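Local coordinates for quinoline 2-oxidoreductase large subunit (Pseudomonas putida, PDB 1T3Q) that hydroxylates quinoline at carbon 2 as the molybdenum-bearing subunit of a molybdenum hydroxylase, using a molybdopterin cytosine dinucleotide cofactor, at the interface of chains A and B. Coordinates in Å, arbitrary orientation; residue numbers count along the deposited sequence, not the author numbering. Chains: chain A/B, quinoline 2-oxidoreductase large subunit.

The interface of chains A and B. Residues chain A 621-625; chain B 484, 559, 627-629.
In the two-fold interface between the large subunits of the deposited assembly, the loop carrying A:Asp621 and A:Thr623 docks against strand 625-629 of the other copy, where A:Asp621 meets B:Arg559 tip to tip; the patch probably helps hold the two large subunits together. It is a worked example of a salt bridge whose acid is held by its own loop. The guanidinium grips end-on, one nitrogen to each carboxylate oxygen: NH1 of B:Arg559 lies 3.1 Å from OD1 of A:Asp621, and NH2 lies 3.3 Å from OD2. Both bonds are nearly straight and lie in the guanidinium plane, yet they reach the oxygens from above the carboxylate, the two planes being turned 52° apart. NH2 of B:Arg559 also donates to the backbone O of B:Thr629 at 2.8 Å, and CB of B:Ala628 covers one guanidinium face; together they help fix the rotation of that group. On the acid side, OD2 of A:Asp621 also accepts from the hydroxyl OG1 of A:Thr623 at 2.7 Å, on the syn side but tilted from the carboxylate plane, and from the backbone N of A:Thr623. An alanine in place of A:Asp621 would probably leave the charge of B:Arg559 without its mate and the A:Thr623 hydroxyl freer to turn. OG1 of A:Thr623, placed beside its own backbone N (chi1 -49°), accepts the backbone N-H of B:Thr629 at 2.9 Å, while CG2 of A:Thr623 rests 3.7 Å from CA of B:Ala628. The ring of B:His484 turns its edge to the backbone O of A:Ala622, NE2 making a weak bond in the ring plane. Waters also bridge the seam: one joins OD1 of A:Asp621 to the backbone O of B:Thr627, and another links that same carbonyl to the backbone O of A:Glu625. The A-chain loop thus runs into its own strand 625-629 beside the partner's copy of that strand, with B:Arg559 reaching in from helix 549-576 of chain B, and the symmetry repeats the patch with chains exchanged.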
loop_
_atom_site.group_PDB
_atom_site.type_symbol
_atom_site.label_atom_id
_atom_site.label_comp_id
_atom_site.label_asym_id
_atom_site.label_seq_id
_atom_site.Cartn_x
_atom_site.Cartn_y
_atom_site.Cartn_z
ATOM N N ASP A 621 -20.983 27.715 -5.501
ATOM C CA ASP A 621 -20.249 26.787 -4.649
ATOM C C ASP A 621 -19.289 26.095 -5.619
ATOM O O ASP A 621 -19.681 25.205 -6.378
ATOM C CB ASP A 621 -21.182 25.765 -3.991
ATOM C CG ASP A 621 -20.456 24.875 -2.986
ATOM O OD1 ASP A 621 -21.131 24.132 -2.244
ATOM O OD2 ASP A 621 -19.209 24.918 -2.941
ATOM N N ALA A 622 -18.033 26.526 -5.602
ATOM C CA ALA A 622 -17.022 25.987 -6.505
ATOM C C ALA A 622 -16.580 24.545 -6.244
ATOM O O ALA A 622 -15.742 24.016 -6.971
ATOM C CB ALA A 622 -15.813 26.911 -6.512
ATOM N N THR A 623 -17.138 23.903 -5.225
ATOM C CA THR A 623 -16.766 22.525 -4.920
ATOM C C THR A 623 -17.135 21.595 -6.075
ATOM O O THR A 623 -18.317 21.452 -6.400
ATOM C CB THR A 623 -17.486 22.012 -3.663
ATOM O OG1 THR A 623 -17.344 22.966 -2.603
ATOM C CG2 THR A 623 -16.883 20.685 -3.223
ATOM N N LEU A 624 -16.139 20.958 -6.693
ATOM C CA LEU A 624 -16.426 20.045 -7.796
ATOM C C LEU A 624 -16.254 18.562 -7.460
ATOM O O LEU A 624 -15.841 17.762 -8.298
ATOM C CB LEU A 624 -15.601 20.408 -9.042
ATOM C CG LEU A 624 -16.053 21.659 -9.812
ATOM C CD1 LEU A 624 -15.335 21.709 -11.159
ATOM C CD2 LEU A 624 -17.565 21.638 -10.042
ATOM N N GLU A 625 -16.579 18.208 -6.220
ATOM C CA GLU A 625 -16.535 16.828 -5.759
ATOM C C GLU A 625 -17.760 16.693 -4.864
ATOM O O GLU A 625 -17.979 17.520 -3.975
ATOM C CB GLU A 625 -15.255 16.534 -4.957
ATOM C CG GLU A 625 -15.154 15.077 -4.504
ATOM C CD GLU A 625 -13.765 14.694 -3.998
ATOM O OE1 GLU A 625 -13.574 13.514 -3.633
ATOM O OE2 GLU A 625 -12.867 15.563 -3.969
ATOM N N HIS B 484 -8.163 26.617 -4.129
ATOM C CA HIS B 484 -9.233 25.633 -4.004
ATOM C C HIS B 484 -8.777 24.686 -2.905
ATOM O O HIS B 484 -7.675 24.150 -2.965
ATOM C CB HIS B 484 -9.418 24.870 -5.320
ATOM C CG HIS B 484 -10.701 24.101 -5.399
ATOM N ND1 HIS B 484 -10.875 22.872 -4.800
ATOM C CD2 HIS B 484 -11.880 24.400 -5.994
ATOM C CE1 HIS B 484 -12.106 22.445 -5.023
ATOM N NE2 HIS B 484 -12.736 23.354 -5.747
ATOM N N ARG B 559 -17.258 23.482 6.688
ATOM C CA ARG B 559 -18.314 23.473 5.678
ATOM C C ARG B 559 -18.823 22.060 5.409
ATOM O O ARG B 559 -20.033 21.833 5.306
ATOM C CB ARG B 559 -17.826 24.071 4.356
ATOM C CG ARG B 559 -17.647 25.580 4.327
ATOM C CD ARG B 559 -17.768 26.050 2.881
ATOM N NE ARG B 559 -19.073 25.678 2.337
ATOM C CZ ARG B 559 -19.323 25.433 1.053
ATOM N NH1 ARG B 559 -20.552 25.106 0.674
ATOM N NH2 ARG B 559 -18.352 25.500 0.151
ATOM N N THR B 627 -18.622 16.963 0.777
ATOM C CA THR B 627 -17.372 17.639 0.452
ATOM C C THR B 627 -17.622 19.119 0.170
ATOM O O THR B 627 -18.629 19.489 -0.441
ATOM C CB THR B 627 -16.713 16.985 -0.794
ATOM O OG1 THR B 627 -16.405 15.615 -0.503
ATOM C CG2 THR B 627 -15.438 17.713 -1.188
ATOM N N ALA B 628 -16.710 19.969 0.625
ATOM C CA ALA B 628 -16.842 21.402 0.401
ATOM C C ALA B 628 -15.497 22.109 0.394
ATOM O O ALA B 628 -14.590 21.757 1.157
ATOM C CB ALA B 628 -17.751 22.024 1.471
ATOM N N THR B 629 -15.369 23.101 -0.482
ATOM C CA THR B 629 -14.150 23.883 -0.555
ATOM C C THR B 629 -14.386 25.143 0.270
ATOM O O THR B 629 -15.530 25.586 0.427
ATOM C CB THR B 629 -13.799 24.277 -2.009
ATOM O OG1 THR B 629 -12.507 24.898 -2.032
ATOM C CG2 THR B 629 -14.830 25.242 -2.577
HETATM O O HOH W 1 -20.037 18.762 -2.828
HETATM O O HOH W 2 -14.529 13.026 -1.301
HETATM O O HOH W 3 -20.471 21.612 -1.057
#